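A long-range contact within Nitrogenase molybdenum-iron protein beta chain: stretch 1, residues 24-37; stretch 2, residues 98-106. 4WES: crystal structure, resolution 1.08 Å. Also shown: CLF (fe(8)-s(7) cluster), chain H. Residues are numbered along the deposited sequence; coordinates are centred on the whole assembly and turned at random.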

# COMPACT_ATOMS: atom_id res chain seq x y z
N GLN B 24 16.40 -15.79 21.68
CA GLN B 24 17.63 -14.98 21.58
C GLN B 24 18.48 -15.20 20.32
O GLN B 24 18.94 -14.19 19.76
N PRO B 25 18.79 -16.44 19.92
CA PRO B 25 19.90 -16.57 18.97
C PRO B 25 19.76 -15.84 17.65
O PRO B 25 20.77 -15.33 17.15
N VAL B 26 18.57 -15.78 17.05
CA VAL B 26 18.49 -15.06 15.77
C VAL B 26 18.87 -13.58 15.95
O VAL B 26 19.38 -12.97 15.00
N GLY B 27 18.59 -13.01 17.11
CA GLY B 27 19.01 -11.63 17.34
C GLY B 27 20.51 -11.47 17.35
O GLY B 27 21.04 -10.48 16.85
N ALA B 28 21.20 -12.42 17.95
CA ALA B 28 22.66 -12.44 17.93
C ALA B 28 23.19 -12.69 16.52
O ALA B 28 24.23 -12.11 16.13
N MET B 29 22.53 -13.58 15.75
CA MET B 29 22.92 -13.84 14.38
C MET B 29 22.80 -12.56 13.54
O MET B 29 23.70 -12.24 12.75
N TYR B 30 21.69 -11.84 13.70
CA TYR B 30 21.48 -10.60 13.01
C TYR B 30 22.56 -9.57 13.36
O TYR B 30 23.14 -8.93 12.48
N ALA B 31 22.81 -9.40 14.64
CA ALA B 31 23.89 -8.49 15.06
C ALA B 31 25.22 -8.86 14.44
O ALA B 31 25.98 -7.96 14.00
N ALA B 32 25.56 -10.14 14.44
CA ALA B 32 26.80 -10.59 13.88
C ALA B 32 26.92 -10.31 12.37
O ALA B 32 28.00 -9.98 11.87
N LEU B 33 25.81 -10.44 11.66
CA LEU B 33 25.80 -10.09 10.24
C LEU B 33 26.02 -8.59 10.03
O LEU B 33 26.25 -8.15 8.90
N GLY B 34 25.93 -7.80 11.09
CA GLY B 34 26.27 -6.38 11.05
C GLY B 34 27.74 -6.08 11.28
O GLY B 34 28.09 -4.90 11.48
N ILE B 35 28.58 -7.11 11.25
CA ILE B 35 30.04 -7.00 11.28
C ILE B 35 30.58 -7.42 9.93
O ILE B 35 30.21 -8.49 9.44
N HIS B 36 31.43 -6.59 9.30
CA HIS B 36 31.94 -6.95 7.99
C HIS B 36 32.82 -8.21 8.06
O HIS B 36 33.67 -8.34 8.97
N ASN B 37 32.65 -9.11 7.09
CA ASN B 37 33.47 -10.31 6.97
C ASN B 37 33.35 -11.21 8.19
O ASN B 37 34.28 -11.91 8.57
N ASP B 98 36.84 -13.15 8.43
CA ASP B 98 37.85 -12.45 9.24
C ASP B 98 37.57 -12.64 10.74
O ASP B 98 38.48 -12.55 11.57
N ILE B 99 36.29 -12.87 11.08
CA ILE B 99 35.85 -13.01 12.45
C ILE B 99 34.70 -14.00 12.50
O ILE B 99 33.80 -13.96 11.67
N ILE B 100 34.77 -14.92 13.47
CA ILE B 100 33.67 -15.82 13.79
C ILE B 100 33.00 -15.27 15.05
O ILE B 100 33.67 -15.07 16.05
N ALA B 101 31.69 -15.01 14.97
CA ALA B 101 30.97 -14.49 16.12
C ALA B 101 30.03 -15.57 16.63
O ALA B 101 29.01 -15.87 16.03
N VAL B 102 30.42 -16.18 17.74
CA VAL B 102 29.71 -17.33 18.31
C VAL B 102 28.59 -16.86 19.24
O VAL B 102 28.79 -15.98 20.08
N HIS B 103 27.42 -17.49 19.11
CA HIS B 103 26.39 -17.38 20.10
C HIS B 103 25.96 -18.81 20.49
O HIS B 103 26.45 -19.79 19.90
N THR B 104 25.11 -18.92 21.51
CA THR B 104 24.78 -20.23 22.06
C THR B 104 23.29 -20.50 21.93
O THR B 104 22.55 -19.69 21.42
N THR B 105 22.87 -21.65 22.39
CA THR B 105 21.47 -22.05 22.36
C THR B 105 21.03 -22.53 23.72
O THR B 105 21.85 -22.69 24.61
N CYS B 106 19.73 -22.81 23.88
CA CYS B 106 19.31 -23.42 25.13
C CYS B 106 20.05 -24.71 25.45
O CYS B 106 20.22 -25.04 26.62

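This is a helix laid antiparallel along a strand, packed through small and apolar side chains around one buried histidine, closed by hydrogen bonds at one end and bordered by an iron-sulfur cluster at the other. The axes approach to 8.4 Å at 173°, so residues pair in opposite order, Ala-28 beside His-103 and Ala-32 beside Ala-101.

Along the strand, Ile-99, Ala-101 and His-103 point toward the helix while Ile-100 and Val-102 point away, the usual alternation. From the helix, Pro-25, Ala-28 and Ala-32 face back. Short methyls suit the middle, where the backbones run close: Ala-32 CB meets Ala-101 CB at 3.8 Å, with their CA atoms 6.1 Å apart. Ala-28 CB lies 3.7 Å from His-103 CB. Beyond the helix, Ile-35 (chi1 m, chi2 t) and Ile-99 (both t) supply the bulk, touching CG2 to CG2 at 3.8 Å.

His-103, chi1 p, carries the largest covered area; its flat ring can pack against carbon while ND1 meets a water. Pro-25 O lies over one face of the ring, Pro-25 CB is 3.6 Å from His-103 CD2, and Met-29 CB, on an extended t,t chain with chi3 m, is 4.0 Å from His-103 CE1. The water lies 2.5 Å from His-103 ND1, donates to Ala-101 O at 2.9 Å and weakly to Ala-28 O at 3.5 Å, linking strand to helix.

At the loop end, Asn-37 (chi1 m) offers both backbone and amide. Asp-98 N donates to Asn-37 O at 2.8 Å, Ile-99 N weakly to the same Asn-37 O at 3.4 Å, and Asn-37 ND2, an amide donor suited to a carboxylate, to Asp-98 OD2 at 3.0 Å, a nearly straight bond between m rotamers.

At the other end, the compact ring of Pro-25 places CG 3.4 Å from Thr-104 O and 3.7 Å from CLF S3B; Cys-106 SG, sulfur being a natural iron ligand, binds CLF FE6 at 2.4 Å.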

# COMPACT_ATOMS: atom_id res chain seq x y z
CB GLN B 24 18.58 -15.21 22.78
CG GLN B 24 18.06 -14.69 24.09
CD GLN B 24 19.19 -14.27 25.03
OE1 GLN B 24 20.31 -13.96 24.60
NE2 GLN B 24 18.86 -14.17 26.30
CB PRO B 25 20.05 -18.08 18.82
CG PRO B 25 19.58 -18.62 20.18
CD PRO B 25 18.39 -17.76 20.48
CB VAL B 26 17.13 -15.21 15.07
CG1 VAL B 26 16.02 -14.41 15.75
CG2 VAL B 26 17.25 -14.84 13.60
CB ALA B 28 23.19 -13.50 18.89
CB MET B 29 22.05 -14.98 13.84
CG MET B 29 22.41 -15.43 12.45
SD MET B 29 21.41 -16.79 11.83
CE MET B 29 21.97 -18.13 12.88
CB TYR B 30 20.07 -10.08 13.34
CG TYR B 30 19.72 -8.78 12.66
CD1 TYR B 30 19.42 -8.75 11.32
CD2 TYR B 30 19.70 -7.57 13.35
CE1 TYR B 30 19.13 -7.56 10.67
CE2 TYR B 30 19.39 -6.39 12.73
CZ TYR B 30 19.10 -6.37 11.38
OH TYR B 30 18.84 -5.21 10.69
CB ALA B 31 23.98 -8.47 16.59
CB ALA B 32 27.01 -12.06 14.15
CB LEU B 33 24.52 -10.58 9.57
CG LEU B 33 24.46 -12.09 9.40
CD1 LEU B 33 23.07 -12.53 8.94
CD2 LEU B 33 25.49 -12.62 8.41
CB ILE B 35 30.66 -7.91 12.35
CG1 ILE B 35 30.07 -7.64 13.74
CG2 ILE B 35 32.18 -7.80 12.32
CD1 ILE B 35 30.49 -8.67 14.76
CB HIS B 36 32.74 -5.77 7.44
CG HIS B 36 33.22 -5.96 6.05
ND1 HIS B 36 32.37 -6.05 4.97
CD2 HIS B 36 34.47 -6.03 5.54
CE1 HIS B 36 33.07 -6.21 3.86
NE2 HIS B 36 34.35 -6.19 4.18
CB ASN B 37 34.94 -9.98 6.63
CG ASN B 37 35.10 -9.42 5.26
OD1 ASN B 37 34.14 -9.34 4.48
ND2 ASN B 37 36.35 -9.02 4.95
CB ASP B 98 37.91 -10.98 8.88
CG ASP B 98 38.51 -10.73 7.52
OD1 ASP B 98 39.11 -11.65 6.94
OD2 ASP B 98 38.37 -9.60 7.03
CB ILE B 99 35.49 -11.64 13.07
CG1 ILE B 99 35.06 -11.79 14.52
CG2 ILE B 99 34.45 -10.89 12.24
CD1 ILE B 99 34.96 -10.46 15.26
CB ILE B 100 34.17 -17.26 14.02
CG1 ILE B 100 34.87 -17.80 12.77
CG2 ILE B 100 33.01 -18.15 14.45
CD1 ILE B 100 35.49 -19.16 12.97
CB ALA B 101 30.19 -13.25 15.75
CB VAL B 102 30.70 -18.19 19.13
CG1 VAL B 102 29.97 -19.37 19.74
CG2 VAL B 102 31.85 -18.66 18.24
CB HIS B 103 25.20 -16.54 19.59
CG HIS B 103 24.52 -17.12 18.38
ND1 HIS B 103 24.80 -16.71 17.09
CD2 HIS B 103 23.62 -18.12 18.25
CE1 HIS B 103 24.05 -17.41 16.25
NE2 HIS B 103 23.34 -18.28 16.93
CB THR B 104 25.28 -20.34 23.50
OG1 THR B 104 24.64 -19.34 24.27
CG2 THR B 104 26.79 -20.18 23.56
CB THR B 105 21.18 -23.16 21.33
OG1 THR B 105 21.67 -24.41 21.80
CG2 THR B 105 21.78 -22.84 19.95
CB CYS B 106 17.82 -23.71 25.10
SG CYS B 106 17.21 -24.57 23.62
FE1 CLF H . 16.90 -27.82 19.80
FE2 CLF H . 16.98 -25.99 18.10
FE3 CLF H . 15.65 -28.30 17.36
FE4 CLF H . 14.67 -26.59 19.22
S1 CLF H . 16.43 -25.59 20.49
S2A CLF H . 17.93 -28.04 17.72
S4A CLF H . 14.96 -26.16 17.00
S3A CLF H . 14.85 -28.88 19.48
FE5 CLF H . 13.78 -23.37 20.10
FE6 CLF H . 16.40 -22.65 22.49
FE7 CLF H . 15.57 -21.30 20.24
FE8 CLF H . 16.95 -23.50 19.52
S2B CLF H . 14.24 -22.17 21.90
S3B CLF H . 17.76 -21.82 20.81
S4B CLF H . 15.12 -22.62 18.40
O HOH W 1 26.29 -14.89 16.24